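Local structure of TOG array regulator of axonemal microtubules protein 1 (Mus musculus, 5DN7) at residues G52-S57 / A62-F67; S69-L74 / L87-L92; A110-V115 / M128-K133; V122-Y127 / R159-N164. The protein interacts with microtubules and promotes their polymerization through its TOG regions, and takes part in ciliogenesis, regulating cilium length and the modification of ciliary microtubules. All coordinates share one frame; numbering follows the deposited sequence.

Contact 1: G52-S57 / A62-F67; sequences GKFNPS and ASLVGF
Leu-64, Pro-56 and Phe-54 make up this small apolar contact at one end of the TOG 2 solenoid, where the loop leaving helix 40-52 folds back against helix 61-74. In the predicted HEAT-repeat pattern the two sides belong to consecutive repeats. Leu-64 loses the most surface. Its CG lies beside the backbone N and opposite the carbonyl carbon (chi1 -71°), which carries both methyls away from the helix toward the loop. One branch does double duty: CD2 lies 3.9 Å from Pro-56 CB and also comes to the rim of the Phe-54 ring, near the ring plane, with CZ as the closest atom. The other branch, CD1, rests 3.6 Å from the carbonyl O of Pro-56 and is close to its CB as well. Replacing Leu-64 with alanine would take away both methyls and would probably leave Pro-56 CB and the Phe-54 rim without their apolar partner on helix 61-74, opening a gap between loop and helix. No hydrogen bond links the two segments, and the loop is held from elsewhere: Arg-96 of helix 80-97 donates from NE to Phe-54 O, and the Pro-56 ring packs on Arg-96 and Leu-97 of the same helix. Within the loop, Phe-54 has its CG turned beside its own carbonyl carbon (chi1 159°), and the chain then passes over the ring, placing Pro-56 N 3.7 Å above the ring plane, displaced toward the rim.

Contact 2: S69-L74 / L87-L92; sequences SLLYNL and LQVLHL
Leu-71 reaches from helix 61-74 to Val-89 and Leu-90 of helix 80-97, two helices of the predicted HEAT 5 repeat in the TOG solenoid. The leucine and the valine form the tight part of the contact. Val-89 CG1, which a chi1 of 165° turns away from its backbone N, sits opposite the fork of Leu-71 and touches both branches, 3.7 Å from CD2 and 3.8 Å from CD1. The two side chains cross at about a right angle. Leu-90 is the looser partner: its CD1 approaches just one branch, lying 4.0 Å from Leu-71 CD1. The backbones come nearest at these same two leucines, whose CA atoms are 7.0 Å apart. No polar group is shared, and the join depends wholly on apolar packing. On the far side of helix 61-74 the character changes, for Ser-69 and Asn-73 are exposed to solvent, while Tyr-72 points away from helix 80-97 and forms a cation-pi pair with Lys-114. The interface is closed in by its neighbours. Leu-51 and Lys-48 of helix 40-52 pack on Val-89 from the preceding predicted repeat, Leu-71 also touches Thr-86, a residue of helix 80-97, and helix 121-138 lies against that same helix through Glu-126 and Ile-130, which touch Leu-87.

Contact 3: A110-V115 / M128-K133; sequences AASVKV and MKIFLK
Ser-112 meets Phe-131 and Ile-130 where helices 105-114 and 121-138 pair within the predicted HEAT 6 repeat, an antiparallel helical hairpin of the TOG solenoid. The axes of the short segments pass 10.6 Å apart at 149°, and Phe-131 helps to bridge that separation. Its CB does not point straight at the other helix, but the ring at the end of the side chain comes nearer. With CG placed beside the backbone N (chi1 -80°), the ring extends until CZ lies 3.5 Å and CE2 3.6 Å from Ser-112 CB. Two neighbouring ring carbons therefore share a single methylene, which is approached at a slant to the ring. Val-113 adds a marginal touch through its backbone N, and its side chain and the Phe-131 ring both pack on Leu-147 of helix 140-148. Phe-131 also reaches Ile-165 of helix 156-172, so its ring joins this hairpin to the next one. The serine shows a different surface to each partner. Its hydroxyl is turned beside its own backbone N (chi1 -59°), in reach of the carbonyl O of Val-108 one helical turn earlier, to which OG is hydrogen-bonded. This internal bond satisfies the buried hydroxyl while the helices pack. Toward the other helix, Ser-112 OG meets a methyl of Ile-130, CG2, at 3.6 Å.

Contact 4: V122-Y127 / R159-N164; sequences VIKQEY and REEVVN
The backbones come closest at Lys-124 and Glu-161, whose CA atoms are still 9.3 Å apart, a spacing that leaves long side chains to make the contact. Both segments are regular helix, one from helix 121-138 and the other from helix 156-172, which belong to successive predicted HEAT repeats of the TOG domain. Tyr-127 puts its CG in the crowded position between backbone N and carbonyl carbon (chi1 67°), which lays one face of the ring over Lys-124 CA, offset toward the rim, and sends the hydroxyl across the gap. There OH donates a hydrogen bond to Glu-161 OE1, modelled at a very short 2.4 Å whose exact length is doubtful. OE1 lies in the ring plane at its edge, and the carboxylate is turned 63° from that plane. The second oxygen, OE2, accepts from Asn-164 ND2 at 2.9 Å in a nearly straight bond of 166°, from a donor on its own helix. Asn-164 is in turn bonded through OD1 to Tyr-261 OH. Lys-124 runs extended past the carboxylate, with CD 3.8 Å from OE1, and its amine makes a cation-pi contact with Phe-258. The buried carboxylate is thus gripped at both oxygens, which probably fixes its rotation; Lys-124 NZ, 4.6 Å from OE1 and not in contact with it, is likely to add a mild electrostatic stabilisation of the negative charge.

How the contacts relate
The four contacts follow one another along the TOG solenoid, with centres 12 Å apart from contact 1 to contact 2, 10 Å from contact 2 to contact 3 and 8 Å from contact 3 to contact 4; contacts 1 and 4 are 25 Å apart. Contacts 1 and 2 share helix 61-74 and touch where Phe-67 CZ meets Val-89 CG1. Contact 2 reaches contact 3 through the Lys-114 NZ bond to Tyr-72 O, at 2.7 Å. Contacts 3 and 4 share helix 121-138, and Val-115 packs on Tyr-127. Contacts 2 and 3 lie within predicted repeats, whereas contacts 1 and 4 join successive ones.

Contact 1: G52-S57 / A62-F67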
loop_
_atom_site.group_PDB
_atom_site.type_symbol
_atom_site.label_atom_id
_atom_site.label_comp_id
_atom_site.label_asym_id
_atom_site.label_seq_id
_atom_site.Cartn_x
_atom_site.Cartn_y
_atom_site.Cartn_z
ATOM N N GLY A 52 0.048 -2.750 23.117
ATOM C CA GLY A 52 -1.306 -3.186 23.438
ATOM C C GLY A 52 -2.128 -2.218 24.289
ATOM O O GLY A 52 -3.237 -1.826 23.914
ATOM N N LYS A 53 -1.587 -1.823 25.437
ATOM C CA LYS A 53 -2.267 -0.862 26.301
ATOM C C LYS A 53 -1.497 0.466 26.362
ATOM O O LYS A 53 -0.805 0.759 27.342
ATOM C CB LYS A 53 -2.453 -1.444 27.698
ATOM N N PHE A 54 -1.628 1.263 25.302
ATOM C CA PHE A 54 -0.897 2.517 25.170
ATOM C C PHE A 54 -1.773 3.556 24.472
ATOM O O PHE A 54 -2.493 3.228 23.524
ATOM C CB PHE A 54 0.413 2.286 24.403
ATOM C CG PHE A 54 0.985 3.528 23.774
ATOM C CD1 PHE A 54 1.652 4.463 24.543
ATOM C CD2 PHE A 54 0.867 3.749 22.406
ATOM C CE1 PHE A 54 2.172 5.599 23.966
ATOM C CE2 PHE A 54 1.385 4.880 21.823
ATOM C CZ PHE A 54 2.043 5.806 22.599
ATOM N N ASN A 55 -1.735 4.800 24.943
ATOM C CA ASN A 55 -2.618 5.838 24.401
ATOM C C ASN A 55 -1.867 7.015 23.818
ATOM O O ASN A 55 -1.566 7.971 24.534
ATOM C CB ASN A 55 -3.577 6.343 25.479
ATOM C CG ASN A 55 -4.559 5.282 25.921
ATOM O OD1 ASN A 55 -5.091 4.535 25.099
ATOM N ND2 ASN A 55 -4.801 5.203 27.228
ATOM N N PRO A 56 -1.579 6.962 22.507
ATOM C CA PRO A 56 -0.784 7.990 21.828
ATOM C C PRO A 56 -1.425 9.387 21.871
ATOM O O PRO A 56 -0.741 10.371 21.571
ATOM C CB PRO A 56 -0.700 7.473 20.390
ATOM C CG PRO A 56 -1.871 6.569 20.236
ATOM C CD PRO A 56 -2.039 5.919 21.575
ATOM N N SER A 57 -2.701 9.472 22.244
ATOM C CA SER A 57 -3.352 10.763 22.432
ATOM C C SER A 57 -2.869 11.430 23.724
ATOM O O SER A 57 -3.145 12.610 23.963
ATOM C CB SER A 57 -4.880 10.613 22.442
ATOM O OG SER A 57 -5.356 10.304 23.740
ATOM N N ALA A 62 6.222 14.979 19.314
ATOM C CA ALA A 62 7.657 14.771 19.109
ATOM C C ALA A 62 8.085 13.338 19.430
ATOM O O ALA A 62 8.876 12.721 18.695
ATOM C CB ALA A 62 8.450 15.761 19.954
ATOM N N SER A 63 7.552 12.816 20.530
ATOM C CA SER A 63 7.828 11.446 20.928
ATOM C C SER A 63 7.277 10.444 19.908
ATOM O O SER A 63 7.984 9.523 19.525
ATOM C CB SER A 63 7.259 11.163 22.322
ATOM O OG SER A 63 8.098 11.703 23.329
ATOM N N LEU A 64 6.035 10.631 19.461
ATOM C CA LEU A 64 5.461 9.768 18.422
ATOM C C LEU A 64 6.303 9.767 17.136
ATOM O O LEU A 64 6.474 8.712 16.483
ATOM C CB LEU A 64 4.028 10.190 18.106
ATOM C CG LEU A 64 2.999 9.884 19.192
ATOM C CD1 LEU A 64 1.628 10.437 18.826
ATOM C CD2 LEU A 64 2.934 8.385 19.441
ATOM N N VAL A 65 6.826 10.944 16.783
ATOM C CA VAL A 65 7.744 11.084 15.652
ATOM C C VAL A 65 9.006 10.246 15.876
ATOM O O VAL A 65 9.477 9.526 14.968
ATOM C CB VAL A 65 8.143 12.570 15.418
ATOM C CG1 VAL A 65 9.219 12.689 14.341
ATOM C CG2 VAL A 65 6.933 13.395 15.030
ATOM N N GLY A 66 9.555 10.333 17.087
ATOM C CA GLY A 66 10.699 9.501 17.423
ATOM C C GLY A 66 10.418 8.009 17.255
ATOM O O GLY A 66 11.168 7.293 16.589
ATOM N N PHE A 67 9.319 7.556 17.851
ATOM C CA PHE A 67 8.905 6.154 17.819
ATOM C C PHE A 67 8.765 5.636 16.392
ATOM O O PHE A 67 9.304 4.586 16.032
ATOM C CB PHE A 67 7.578 6.002 18.569
ATOM C CG PHE A 67 7.153 4.570 18.790
ATOM C CD1 PHE A 67 7.956 3.693 19.498
ATOM C CD2 PHE A 67 5.937 4.119 18.325
ATOM C CE1 PHE A 67 7.565 2.382 19.709
ATOM C CE2 PHE A 67 5.543 2.815 18.541
ATOM C CZ PHE A 67 6.360 1.947 19.232
#

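Contact 2: S69-L74 / L87-L92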
loop_
_atom_site.group_PDB
_atom_site.type_symbol
_atom_site.label_atom_id
_atom_site.label_comp_id
_atom_site.label_asym_id
_atom_site.label_seq_id
_atom_site.Cartn_x
_atom_site.Cartn_y
_atom_site.Cartn_z
ATOM N N SER A 69 10.051 6.893 13.795
ATOM C CA SER A 69 11.399 6.911 13.221
ATOM C C SER A 69 12.161 5.606 13.532
ATOM O O SER A 69 12.779 4.975 12.655
ATOM C CB SER A 69 12.151 8.139 13.752
ATOM O OG SER A 69 13.415 8.302 13.140
ATOM N N LEU A 70 12.079 5.188 14.789
ATOM C CA LEU A 70 12.630 3.914 15.227
ATOM C C LEU A 70 12.077 2.735 14.414
ATOM O O LEU A 70 12.844 1.900 13.903
ATOM C CB LEU A 70 12.333 3.696 16.708
ATOM C CG LEU A 70 12.841 2.368 17.245
ATOM C CD1 LEU A 70 14.361 2.352 17.158
ATOM C CD2 LEU A 70 12.377 2.155 18.665
ATOM N N LEU A 71 10.753 2.673 14.288
ATOM C CA LEU A 71 10.126 1.625 13.483
ATOM C C LEU A 71 10.640 1.652 12.043
ATOM O O LEU A 71 10.884 0.609 11.440
ATOM C CB LEU A 71 8.603 1.764 13.506
ATOM C CG LEU A 71 7.986 1.624 14.903
ATOM C CD1 LEU A 71 6.475 1.643 14.848
ATOM C CD2 LEU A 71 8.471 0.370 15.608
ATOM N N TYR A 72 10.829 2.848 11.504
ATOM C CA TYR A 72 11.305 2.991 10.141
ATOM C C TYR A 72 12.706 2.408 10.016
ATOM O O TYR A 72 13.037 1.760 9.018
ATOM C CB TYR A 72 11.284 4.464 9.718
ATOM C CG TYR A 72 11.666 4.709 8.272
ATOM C CD1 TYR A 72 10.788 4.389 7.241
ATOM C CD2 TYR A 72 12.901 5.274 7.938
ATOM C CE1 TYR A 72 11.122 4.614 5.915
ATOM C CE2 TYR A 72 13.246 5.511 6.614
ATOM C CZ TYR A 72 12.351 5.172 5.602
ATOM O OH TYR A 72 12.673 5.391 4.275
ATOM N N ASN A 73 13.546 2.632 10.995
ATOM C CA ASN A 73 14.832 2.007 10.989
ATOM C C ASN A 73 14.807 0.502 11.136
ATOM O O ASN A 73 15.558 -0.174 10.531
ATOM C CB ASN A 73 15.786 2.695 11.944
ATOM C CG ASN A 73 16.120 4.101 11.504
ATOM O OD1 ASN A 73 16.082 5.009 12.294
ATOM N ND2 ASN A 73 16.435 4.281 10.251
ATOM N N LEU A 74 13.919 0.001 11.960
ATOM C CA LEU A 74 13.814 -1.437 12.169
ATOM C C LEU A 74 13.399 -2.175 10.888
ATOM O O LEU A 74 13.732 -3.343 10.700
ATOM C CB LEU A 74 12.829 -1.729 13.293
ATOM C CG LEU A 74 13.302 -1.309 14.685
ATOM C CD1 LEU A 74 12.225 -1.550 15.730
ATOM C CD2 LEU A 74 14.574 -2.072 15.042
ATOM N N LEU A 87 6.458 -4.445 11.411
ATOM C CA LEU A 87 5.220 -4.146 10.696
ATOM C C LEU A 87 4.000 -4.415 11.557
ATOM O O LEU A 87 3.034 -3.662 11.509
ATOM C CB LEU A 87 5.123 -4.946 9.397
ATOM C CG LEU A 87 5.990 -4.424 8.262
ATOM C CD1 LEU A 87 5.954 -5.349 7.062
ATOM C CD2 LEU A 87 5.506 -3.019 7.880
ATOM N N GLN A 88 4.040 -5.481 12.351
ATOM C CA GLN A 88 2.960 -5.704 13.307
ATOM C C GLN A 88 2.857 -4.585 14.357
ATOM O O GLN A 88 1.749 -4.116 14.709
ATOM C CB GLN A 88 3.150 -7.039 13.992
ATOM C CG GLN A 88 2.811 -8.195 13.101
ATOM C CD GLN A 88 2.856 -9.479 13.851
ATOM O OE1 GLN A 88 3.872 -9.809 14.464
ATOM N NE2 GLN A 88 1.750 -10.216 13.830
ATOM N N VAL A 89 4.011 -4.151 14.860
ATOM C CA VAL A 89 4.011 -3.019 15.786
ATOM C C VAL A 89 3.430 -1.743 15.142
ATOM O O VAL A 89 2.643 -1.031 15.743
ATOM C CB VAL A 89 5.423 -2.746 16.300
ATOM C CG1 VAL A 89 5.497 -1.368 16.950
ATOM C CG2 VAL A 89 5.830 -3.852 17.277
ATOM N N LEU A 90 3.825 -1.477 13.910
ATOM C CA LEU A 90 3.369 -0.324 13.155
ATOM C C LEU A 90 1.867 -0.392 12.895
ATOM O O LEU A 90 1.168 0.605 13.021
ATOM C CB LEU A 90 4.142 -0.228 11.837
ATOM C CG LEU A 90 3.828 0.965 10.937
ATOM C CD1 LEU A 90 4.049 2.244 11.709
ATOM C CD2 LEU A 90 4.670 0.934 9.653
ATOM N N HIS A 91 1.374 -1.571 12.538
ATOM C CA HIS A 91 -0.055 -1.774 12.350
ATOM C C HIS A 91 -0.812 -1.460 13.629
ATOM O O HIS A 91 -1.834 -0.756 13.604
ATOM C CB HIS A 91 -0.372 -3.211 11.926
ATOM C CG HIS A 91 -1.838 -3.469 11.750
ATOM N ND1 HIS A 91 -2.438 -4.663 12.083
ATOM C CD2 HIS A 91 -2.828 -2.672 11.275
ATOM C CE1 HIS A 91 -3.732 -4.591 11.825
ATOM N NE2 HIS A 91 -3.992 -3.389 11.337
ATOM N N LEU A 92 -0.317 -2.008 14.740
ATOM C CA LEU A 92 -0.982 -1.792 16.019
ATOM C C LEU A 92 -0.975 -0.299 16.370
ATOM O O LEU A 92 -1.982 0.255 16.807
ATOM C CB LEU A 92 -0.316 -2.614 17.120
ATOM C CG LEU A 92 -0.882 -2.424 18.526
ATOM C CD1 LEU A 92 -2.386 -2.639 18.525
ATOM C CD2 LEU A 92 -0.219 -3.421 19.469
#

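Contact 3: A110-V115 / M128-K133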
loop_
_atom_site.group_PDB
_atom_site.type_symbol
_atom_site.label_atom_id
_atom_site.label_comp_id
_atom_site.label_asym_id
_atom_site.label_seq_id
_atom_site.Cartn_x
_atom_site.Cartn_y
_atom_site.Cartn_z
ATOM N N ALA A 110 5.740 6.025 3.848
ATOM C CA ALA A 110 7.118 5.768 3.424
ATOM C C ALA A 110 7.591 4.433 4.016
ATOM O O ALA A 110 8.179 3.562 3.310
ATOM C CB ALA A 110 8.037 6.900 3.844
ATOM N N ALA A 111 7.290 4.263 5.306
ATOM C CA ALA A 111 7.610 3.014 5.999
ATOM C C ALA A 111 6.987 1.822 5.283
ATOM O O ALA A 111 7.630 0.792 5.090
ATOM C CB ALA A 111 7.151 3.063 7.449
ATOM N N SER A 112 5.745 1.961 4.857
ATOM C CA SER A 112 5.069 0.839 4.226
ATOM C C SER A 112 5.576 0.559 2.807
ATOM O O SER A 112 5.628 -0.602 2.363
ATOM C CB SER A 112 3.570 1.086 4.228
ATOM O OG SER A 112 3.127 1.240 5.572
ATOM N N VAL A 113 5.969 1.604 2.095
ATOM C CA VAL A 113 6.482 1.418 0.752
ATOM C C VAL A 113 7.837 0.693 0.799
ATOM O O VAL A 113 8.118 -0.164 -0.059
ATOM C CB VAL A 113 6.628 2.765 -0.006
ATOM C CG1 VAL A 113 7.408 2.556 -1.310
ATOM C CG2 VAL A 113 5.258 3.361 -0.293
ATOM N N LYS A 114 8.667 1.025 1.791
ATOM C CA LYS A 114 9.944 0.326 1.950
ATOM C C LYS A 114 9.841 -1.214 1.879
ATOM O O LYS A 114 10.654 -1.856 1.215
ATOM C CB LYS A 114 10.603 0.716 3.272
ATOM C CG LYS A 114 11.946 0.033 3.478
ATOM C CD LYS A 114 12.536 0.318 4.851
ATOM C CE LYS A 114 12.896 1.780 5.012
ATOM N NZ LYS A 114 13.490 2.061 6.347
ATOM N N VAL A 115 8.853 -1.808 2.553
ATOM C CA VAL A 115 8.764 -3.265 2.628
ATOM C C VAL A 115 8.008 -3.886 1.447
ATOM O O VAL A 115 7.847 -5.096 1.391
ATOM C CB VAL A 115 8.087 -3.738 3.945
ATOM C CG1 VAL A 115 8.908 -3.305 5.151
ATOM C CG2 VAL A 115 6.615 -3.255 4.031
ATOM N N MET A 128 -0.676 -4.872 3.819
ATOM C CA MET A 128 -2.042 -4.708 3.321
ATOM C C MET A 128 -2.971 -4.271 4.464
ATOM O O MET A 128 -3.850 -3.375 4.274
ATOM C CB MET A 128 -2.566 -5.994 2.670
ATOM C CG MET A 128 -1.982 -6.322 1.285
ATOM S SD MET A 128 -1.942 -4.905 0.136
ATOM C CE MET A 128 -3.657 -4.341 0.148
ATOM N N LYS A 129 -2.784 -4.878 5.642
ATOM C CA LYS A 129 -3.542 -4.387 6.810
ATOM C C LYS A 129 -3.327 -2.890 7.022
ATOM O O LYS A 129 -4.297 -2.098 7.169
ATOM C CB LYS A 129 -3.154 -5.139 8.086
ATOM C CG LYS A 129 -3.691 -6.567 8.173
ATOM C CD LYS A 129 -2.967 -7.305 9.295
ATOM C CE LYS A 129 -3.452 -8.725 9.434
ATOM N NZ LYS A 129 -2.440 -9.512 10.193
ATOM N N ILE A 130 -2.054 -2.487 7.007
ATOM C CA ILE A 130 -1.759 -1.068 7.216
ATOM C C ILE A 130 -2.430 -0.163 6.171
ATOM O O ILE A 130 -3.140 0.783 6.531
ATOM C CB ILE A 130 -0.249 -0.807 7.234
ATOM C CG1 ILE A 130 0.354 -1.435 8.485
ATOM C CG2 ILE A 130 0.020 0.676 7.285
ATOM C CD1 ILE A 130 1.801 -1.803 8.347
ATOM N N PHE A 131 -2.226 -0.442 4.885
ATOM C CA PHE A 131 -2.804 0.416 3.850
ATOM C C PHE A 131 -4.347 0.484 3.914
ATOM O O PHE A 131 -4.915 1.546 3.660
ATOM C CB PHE A 131 -2.355 -0.035 2.450
ATOM C CG PHE A 131 -0.973 0.441 2.069
ATOM C CD1 PHE A 131 -0.722 1.788 1.879
ATOM C CD2 PHE A 131 0.075 -0.461 1.904
ATOM C CE1 PHE A 131 0.546 2.235 1.538
ATOM C CE2 PHE A 131 1.348 -0.018 1.551
ATOM C CZ PHE A 131 1.582 1.341 1.372
ATOM N N LEU A 132 -5.014 -0.631 4.243
ATOM C CA LEU A 132 -6.463 -0.601 4.333
ATOM C C LEU A 132 -6.910 0.233 5.521
ATOM O O LEU A 132 -7.902 0.984 5.422
ATOM C CB LEU A 132 -7.051 -2.014 4.427
ATOM C CG LEU A 132 -7.025 -2.744 3.077
ATOM C CD1 LEU A 132 -7.200 -4.268 3.222
ATOM C CD2 LEU A 132 -8.073 -2.143 2.151
ATOM N N LYS A 133 -6.191 0.125 6.640
ATOM C CA LYS A 133 -6.507 0.999 7.774
ATOM C C LYS A 133 -6.358 2.492 7.382
ATOM O O LYS A 133 -7.255 3.321 7.649
ATOM C CB LYS A 133 -5.618 0.665 8.974
ATOM C CG LYS A 133 -6.111 1.263 10.278
ATOM C CD LYS A 133 -7.516 0.742 10.599
ATOM C CE LYS A 133 -8.069 1.287 11.904
ATOM N NZ LYS A 133 -9.135 0.351 12.424
#

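Contact 4: V122-Y127 / R159-N164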
loop_
_atom_site.group_PDB
_atom_site.type_symbol
_atom_site.label_atom_id
_atom_site.label_comp_id
_atom_site.label_asym_id
_atom_site.label_seq_id
_atom_site.Cartn_x
_atom_site.Cartn_y
_atom_site.Cartn_z
ATOM N N VAL A 122 3.937 -13.152 4.537
ATOM C CA VAL A 122 3.653 -12.623 5.894
ATOM C C VAL A 122 3.788 -11.073 5.933
ATOM O O VAL A 122 2.957 -10.323 6.531
ATOM C CB VAL A 122 4.571 -13.278 6.978
ATOM C CG1 VAL A 122 4.071 -14.684 7.350
ATOM C CG2 VAL A 122 6.004 -13.314 6.528
ATOM N N ILE A 123 4.808 -10.604 5.221
ATOM C CA ILE A 123 5.042 -9.187 5.052
ATOM C C ILE A 123 3.841 -8.524 4.383
ATOM O O ILE A 123 3.265 -7.601 4.941
ATOM C CB ILE A 123 6.324 -8.939 4.241
ATOM C CG1 ILE A 123 7.528 -9.422 5.043
ATOM C CG2 ILE A 123 6.475 -7.471 3.883
ATOM C CD1 ILE A 123 7.481 -9.017 6.487
ATOM N N LYS A 124 3.467 -9.016 3.205
ATOM C CA LYS A 124 2.314 -8.510 2.468
ATOM C C LYS A 124 1.017 -8.511 3.305
ATOM O O LYS A 124 0.220 -7.570 3.214
ATOM C CB LYS A 124 2.118 -9.318 1.186
ATOM C CG LYS A 124 0.913 -8.878 0.384
ATOM C CD LYS A 124 0.876 -9.530 -0.992
ATOM C CE LYS A 124 -0.499 -9.314 -1.625
ATOM N NZ LYS A 124 -0.763 -10.198 -2.825
ATOM N N GLN A 125 0.817 -9.532 4.137
ATOM C CA GLN A 125 -0.310 -9.535 5.075
ATOM C C GLN A 125 -0.288 -8.261 5.924
ATOM O O GLN A 125 -1.292 -7.511 6.012
ATOM C CB GLN A 125 -0.275 -10.751 6.003
ATOM C CG GLN A 125 -0.905 -11.999 5.444
ATOM C CD GLN A 125 -0.684 -13.210 6.339
ATOM O OE1 GLN A 125 0.009 -13.126 7.360
ATOM N NE2 GLN A 125 -1.248 -14.351 5.945
ATOM N N GLU A 126 0.866 -8.019 6.546
ATOM C CA GLU A 126 0.915 -6.843 7.412
ATOM C C GLU A 126 0.798 -5.509 6.655
ATOM O O GLU A 126 0.067 -4.600 7.098
ATOM C CB GLU A 126 2.184 -6.864 8.262
ATOM C CG GLU A 126 2.236 -8.083 9.178
ATOM C CD GLU A 126 1.028 -8.163 10.104
ATOM O OE1 GLU A 126 0.519 -7.101 10.528
ATOM O OE2 GLU A 126 0.577 -9.290 10.412
ATOM N N TYR A 127 1.468 -5.359 5.514
ATOM C CA TYR A 127 1.361 -4.035 4.911
ATOM C C TYR A 127 -0.008 -3.812 4.255
ATOM O O TYR A 127 -0.472 -2.670 4.185
ATOM C CB TYR A 127 2.516 -3.733 3.940
ATOM C CG TYR A 127 2.656 -4.496 2.646
ATOM C CD1 TYR A 127 1.696 -4.418 1.638
ATOM C CD2 TYR A 127 3.830 -5.214 2.384
ATOM C CE1 TYR A 127 1.872 -5.088 0.429
ATOM C CE2 TYR A 127 4.017 -5.880 1.189
ATOM C CZ TYR A 127 3.044 -5.815 0.215
ATOM O OH TYR A 127 3.251 -6.487 -0.968
ATOM N N ARG A 159 6.522 -1.022 -7.732
ATOM C CA ARG A 159 5.569 -0.542 -8.733
ATOM C C ARG A 159 4.362 -1.488 -8.851
ATOM O O ARG A 159 3.189 -1.056 -8.849
ATOM C CB ARG A 159 6.278 -0.364 -10.089
ATOM C CG ARG A 159 7.515 0.577 -10.004
ATOM C CD ARG A 159 7.911 1.174 -11.337
ATOM N NE ARG A 159 8.257 0.171 -12.342
ATOM C CZ ARG A 159 9.440 -0.450 -12.419
ATOM N NH1 ARG A 159 10.401 -0.189 -11.535
ATOM N NH2 ARG A 159 9.661 -1.340 -13.387
ATOM N N GLU A 160 4.674 -2.780 -8.955
ATOM C CA GLU A 160 3.662 -3.825 -9.049
ATOM C C GLU A 160 2.650 -3.750 -7.895
ATOM O O GLU A 160 1.451 -3.734 -8.121
ATOM C CB GLU A 160 4.318 -5.201 -9.068
ATOM C CG GLU A 160 3.386 -6.309 -9.548
ATOM C CD GLU A 160 3.893 -7.733 -9.224
ATOM O OE1 GLU A 160 5.125 -7.958 -9.094
ATOM O OE2 GLU A 160 3.034 -8.639 -9.114
ATOM N N GLU A 161 3.167 -3.695 -6.669
ATOM C CA GLU A 161 2.344 -3.612 -5.473
ATOM C C GLU A 161 1.597 -2.293 -5.314
ATOM O O GLU A 161 0.520 -2.279 -4.740
ATOM C CB GLU A 161 3.207 -3.852 -4.244
ATOM C CG GLU A 161 3.566 -5.318 -4.092
ATOM C CD GLU A 161 2.322 -6.197 -3.987
ATOM O OE1 GLU A 161 1.796 -6.360 -2.864
ATOM O OE2 GLU A 161 1.872 -6.728 -5.026
ATOM N N VAL A 162 2.167 -1.186 -5.798
ATOM C CA VAL A 162 1.424 0.065 -5.868
ATOM C C VAL A 162 0.160 -0.153 -6.694
ATOM O O VAL A 162 -0.965 0.195 -6.268
ATOM C CB VAL A 162 2.261 1.205 -6.498
ATOM C CG1 VAL A 162 1.352 2.375 -6.881
ATOM C CG2 VAL A 162 3.347 1.662 -5.537
ATOM N N VAL A 163 0.343 -0.750 -7.874
ATOM C CA VAL A 163 -0.825 -1.001 -8.708
ATOM C C VAL A 163 -1.826 -1.959 -8.006
ATOM O O VAL A 163 -3.040 -1.726 -8.019
ATOM C CB VAL A 163 -0.438 -1.584 -10.082
ATOM C CG1 VAL A 163 -1.684 -1.712 -10.972
ATOM C CG2 VAL A 163 0.590 -0.720 -10.740
ATOM N N ASN A 164 -1.322 -3.003 -7.358
ATOM C CA ASN A 164 -2.248 -3.937 -6.708
ATOM C C ASN A 164 -3.012 -3.300 -5.547
ATOM O O ASN A 164 -4.172 -3.630 -5.302
ATOM C CB ASN A 164 -1.519 -5.186 -6.200
ATOM C CG ASN A 164 -1.187 -6.182 -7.317
ATOM O OD1 ASN A 164 -1.926 -6.330 -8.296
ATOM N ND2 ASN A 164 -0.065 -6.877 -7.159
#